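Side-chain contact in ribokinase (Thermotoga maritima, PDB 1VM7), which probably phosphorylates D-ribose at O-5, using ATP and a divalent cation, most likely magnesium, to give D-ribose 5-phosphate: residues 200-205 with 212-217. Numbering follows the deposited sequence.
Sequences DFFGEF and AEKFLE
F202 lays one face of its ring on the aliphatic part of K214 and drives its far edge into the face of F215. K214 CB stands almost over the centre of the F202 ring, 3.5 Å from its centroid and 15° off the normal, a CH-pi contact. From there the lysine chain runs back along the phenyl in the opposite direction to it, bringing K214 CD within 3.7 Å of F202 CG. With CG anti to the carbonyl carbon (chi1 -69°) and the next two torsions extended, K214 sets CB and CD down on the ring face; CE runs on past the ring, and the ammonium leads away from F202. The F202 and F215 rings form a T-shaped pair, planes at 65° and centroids 4.7 Å apart; F202 CE2 comes 3.6 Å from F215 CE2, and F202 CZ sits over the middle of the F215 ring. Cut back to an alanine, F202 would no longer reach F215, which is likely to open a gap over that ring's face and cost K214 CB and CD their apolar partner. Here the last turn of helix 191-202, just before G203 breaks it with positive phi, packs against helix 208-217. F215 continues inward to L197, F181 and V223 of strand 222-226, joining this helix pair to the large sheet of the PfkB fold.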
ATOM      1  N   ASP A 200     -28.961  -6.777  14.643  1.00 34.16           N
ATOM      2  CA  ASP A 200     -28.108  -7.076  15.788  1.00 34.37           C
ATOM      3  C   ASP A 200     -28.794  -6.796  17.117  1.00 34.18           C
ATOM      4  O   ASP A 200     -28.787  -7.642  18.021  1.00 33.96           O
ATOM      5  CB  ASP A 200     -26.793  -6.311  15.733  1.00 34.54           C
ATOM      6  CG  ASP A 200     -25.884  -6.824  14.644  1.00 36.30           C
ATOM      7  OD1 ASP A 200     -26.152  -7.944  14.138  1.00 40.41           O
ATOM      8  OD2 ASP A 200     -24.914  -6.111  14.294  1.00 40.17           O
ATOM      9  N   PHE A 201     -29.398  -5.621  17.241  1.00 33.66           N
ATOM     10  CA  PHE A 201     -29.925  -5.196  18.542  1.00 33.31           C
ATOM     11  C   PHE A 201     -31.399  -5.487  18.806  1.00 33.28           C
ATOM     12  O   PHE A 201     -31.817  -5.574  19.954  1.00 32.96           O
ATOM     13  CB  PHE A 201     -29.626  -3.721  18.773  1.00 33.19           C
ATOM     14  CG  PHE A 201     -28.194  -3.453  18.983  1.00 31.92           C
ATOM     15  CD1 PHE A 201     -27.583  -3.831  20.164  1.00 32.61           C
ATOM     16  CD2 PHE A 201     -27.430  -2.892  17.990  1.00 33.78           C
ATOM     17  CE1 PHE A 201     -26.239  -3.614  20.366  1.00 32.49           C
ATOM     18  CE2 PHE A 201     -26.075  -2.661  18.184  1.00 33.25           C
ATOM     19  CZ  PHE A 201     -25.483  -3.027  19.375  1.00 32.84           C
ATOM     20  N   PHE A 202     -32.187  -5.615  17.756  1.00 33.12           N
ATOM     21  CA  PHE A 202     -33.604  -5.842  17.930  1.00 33.22           C
ATOM     22  C   PHE A 202     -34.049  -7.189  17.322  1.00 33.25           C
ATOM     23  O   PHE A 202     -35.229  -7.486  17.307  1.00 33.15           O
ATOM     24  CB  PHE A 202     -34.400  -4.660  17.350  1.00 32.93           C
ATOM     25  CG  PHE A 202     -33.840  -3.280  17.701  1.00 32.71           C
ATOM     26  CD1 PHE A 202     -33.651  -2.894  19.022  1.00 32.45           C
ATOM     27  CD2 PHE A 202     -33.574  -2.352  16.703  1.00 32.06           C
ATOM     28  CE1 PHE A 202     -33.174  -1.632  19.337  1.00 32.95           C
ATOM     29  CE2 PHE A 202     -33.094  -1.091  17.003  1.00 32.93           C
ATOM     30  CZ  PHE A 202     -32.880  -0.728  18.327  1.00 33.31           C
ATOM     31  N   GLY A 203     -33.101  -7.978  16.811  1.00 33.84           N
ATOM     32  CA  GLY A 203     -33.364  -9.318  16.308  1.00 34.04           C
ATOM     33  C   GLY A 203     -34.061  -9.415  14.960  1.00 34.54           C
ATOM     34  O   GLY A 203     -34.389 -10.519  14.513  1.00 35.26           O
ATOM     35  N   GLU A 204     -34.313  -8.283  14.318  1.00 34.79           N
ATOM     36  CA  GLU A 204     -34.988  -8.260  13.028  1.00 35.37           C
ATOM     37  C   GLU A 204     -34.780  -6.901  12.414  1.00 35.39           C
ATOM     38  O   GLU A 204     -34.289  -5.985  13.075  1.00 35.44           O
ATOM     39  CB  GLU A 204     -36.501  -8.589  13.134  1.00 35.58           C
ATOM     40  CG  GLU A 204     -37.301  -7.776  14.152  1.00 35.77           C
ATOM     41  CD  GLU A 204     -38.827  -7.953  14.037  1.00 36.32           C
ATOM     42  OE1 GLU A 204     -39.337  -8.971  13.498  1.00 33.95           O
ATOM     43  OE2 GLU A 204     -39.532  -7.036  14.518  1.00 39.86           O
ATOM     44  N   PHE A 205     -35.097  -6.803  11.131  1.00 35.61           N
ATOM     45  CA  PHE A 205     -35.213  -5.534  10.451  1.00 35.65           C
ATOM     46  C   PHE A 205     -36.549  -5.551   9.742  1.00 35.53           C
ATOM     47  O   PHE A 205     -36.761  -6.348   8.833  1.00 35.89           O
ATOM     48  CB  PHE A 205     -34.105  -5.350   9.441  1.00 35.69           C
ATOM     49  CG  PHE A 205     -34.247  -4.098   8.645  1.00 36.43           C
ATOM     50  CD1 PHE A 205     -34.080  -2.859   9.252  1.00 35.53           C
ATOM     51  CD2 PHE A 205     -34.589  -4.150   7.298  1.00 36.88           C
ATOM     52  CE1 PHE A 205     -34.212  -1.709   8.538  1.00 35.96           C
ATOM     53  CE2 PHE A 205     -34.717  -2.979   6.571  1.00 36.75           C
ATOM     54  CZ  PHE A 205     -34.528  -1.764   7.193  1.00 36.32           C
ATOM     55  N   ALA A 212     -35.443   3.043  13.705  1.00 31.35           N
ATOM     56  CA  ALA A 212     -35.124   4.335  14.256  1.00 31.34           C
ATOM     57  C   ALA A 212     -35.908   4.538  15.541  1.00 31.92           C
ATOM     58  O   ALA A 212     -35.342   5.034  16.530  1.00 31.47           O
ATOM     59  CB  ALA A 212     -35.423   5.424  13.275  1.00 31.71           C
ATOM     60  N   GLU A 213     -37.183   4.138  15.526  1.00 32.08           N
ATOM     61  CA  GLU A 213     -38.032   4.226  16.701  1.00 32.89           C
ATOM     62  C   GLU A 213     -37.498   3.414  17.855  1.00 32.95           C
ATOM     63  O   GLU A 213     -37.546   3.857  18.991  1.00 33.31           O
ATOM     64  CB  GLU A 213     -39.435   3.755  16.399  1.00 32.74           C
ATOM     65  CG  GLU A 213     -40.356   4.826  15.858  1.00 33.94           C
ATOM     66  CD  GLU A 213     -41.827   4.452  16.063  1.00 33.87           C
ATOM     67  OE1 GLU A 213     -42.114   3.269  16.375  1.00 35.66           O
ATOM     68  OE2 GLU A 213     -42.699   5.344  15.947  1.00 37.22           O
ATOM     69  N   LYS A 214     -37.010   2.214  17.575  1.00 33.08           N
ATOM     70  CA  LYS A 214     -36.485   1.377  18.646  1.00 33.03           C
ATOM     71  C   LYS A 214     -35.255   1.973  19.250  1.00 32.68           C
ATOM     72  O   LYS A 214     -35.038   1.841  20.439  1.00 31.91           O
ATOM     73  CB  LYS A 214     -36.206  -0.030  18.177  1.00 33.26           C
ATOM     74  CG  LYS A 214     -37.465  -0.713  17.885  1.00 32.39           C
ATOM     75  CD  LYS A 214     -37.338  -2.132  17.431  1.00 33.75           C
ATOM     76  CE  LYS A 214     -38.713  -2.694  17.302  1.00 32.01           C
ATOM     77  NZ  LYS A 214     -39.523  -2.470  18.572  1.00 34.82           N
ATOM     78  N   PHE A 215     -34.436   2.631  18.441  1.00 32.86           N
ATOM     79  CA  PHE A 215     -33.277   3.294  18.999  1.00 33.20           C
ATOM     80  C   PHE A 215     -33.675   4.415  19.961  1.00 33.14           C
ATOM     81  O   PHE A 215     -33.065   4.581  21.017  1.00 32.14           O
ATOM     82  CB  PHE A 215     -32.346   3.786  17.903  1.00 33.60           C
ATOM     83  CG  PHE A 215     -31.467   2.709  17.381  1.00 33.28           C
ATOM     84  CD1 PHE A 215     -30.542   2.096  18.233  1.00 34.25           C
ATOM     85  CD2 PHE A 215     -31.576   2.270  16.075  1.00 33.87           C
ATOM     86  CE1 PHE A 215     -29.725   1.079  17.788  1.00 35.28           C
ATOM     87  CE2 PHE A 215     -30.757   1.240  15.612  1.00 35.61           C
ATOM     88  CZ  PHE A 215     -29.824   0.643  16.474  1.00 35.28           C
ATOM     89  N   LEU A 216     -34.738   5.138  19.619  1.00 33.55           N
ATOM     90  CA  LEU A 216     -35.335   6.098  20.550  1.00 33.76           C
ATOM     91  C   LEU A 216     -35.657   5.447  21.904  1.00 34.25           C
ATOM     92  O   LEU A 216     -35.448   6.076  22.946  1.00 34.67           O
ATOM     93  CB  LEU A 216     -36.621   6.722  20.000  1.00 33.59           C
ATOM     94  CG  LEU A 216     -36.569   7.620  18.773  1.00 33.04           C
ATOM     95  CD1 LEU A 216     -37.941   8.181  18.482  1.00 32.89           C
ATOM     96  CD2 LEU A 216     -35.560   8.747  18.955  1.00 33.56           C
ATOM     97  N   GLU A 217     -36.138   4.203  21.890  1.00 33.90           N
ATOM     98  CA  GLU A 217     -36.438   3.480  23.124  1.00 34.21           C
ATOM     99  C   GLU A 217     -35.219   3.133  23.969  1.00 33.88           C
ATOM    100  O   GLU A 217     -35.360   2.920  25.181  1.00 34.12           O
ATOM    101  CB  GLU A 217     -37.239   2.203  22.860  1.00 34.12           C
ATOM    102  CG  GLU A 217     -38.696   2.459  22.591  1.00 34.52           C
ATOM    103  CD  GLU A 217     -39.520   1.213  22.713  1.00 35.23           C
ATOM    104  OE1 GLU A 217     -38.949   0.109  22.723  1.00 34.92           O
ATOM    105  OE2 GLU A 217     -40.750   1.334  22.821  1.00 37.75           O
TER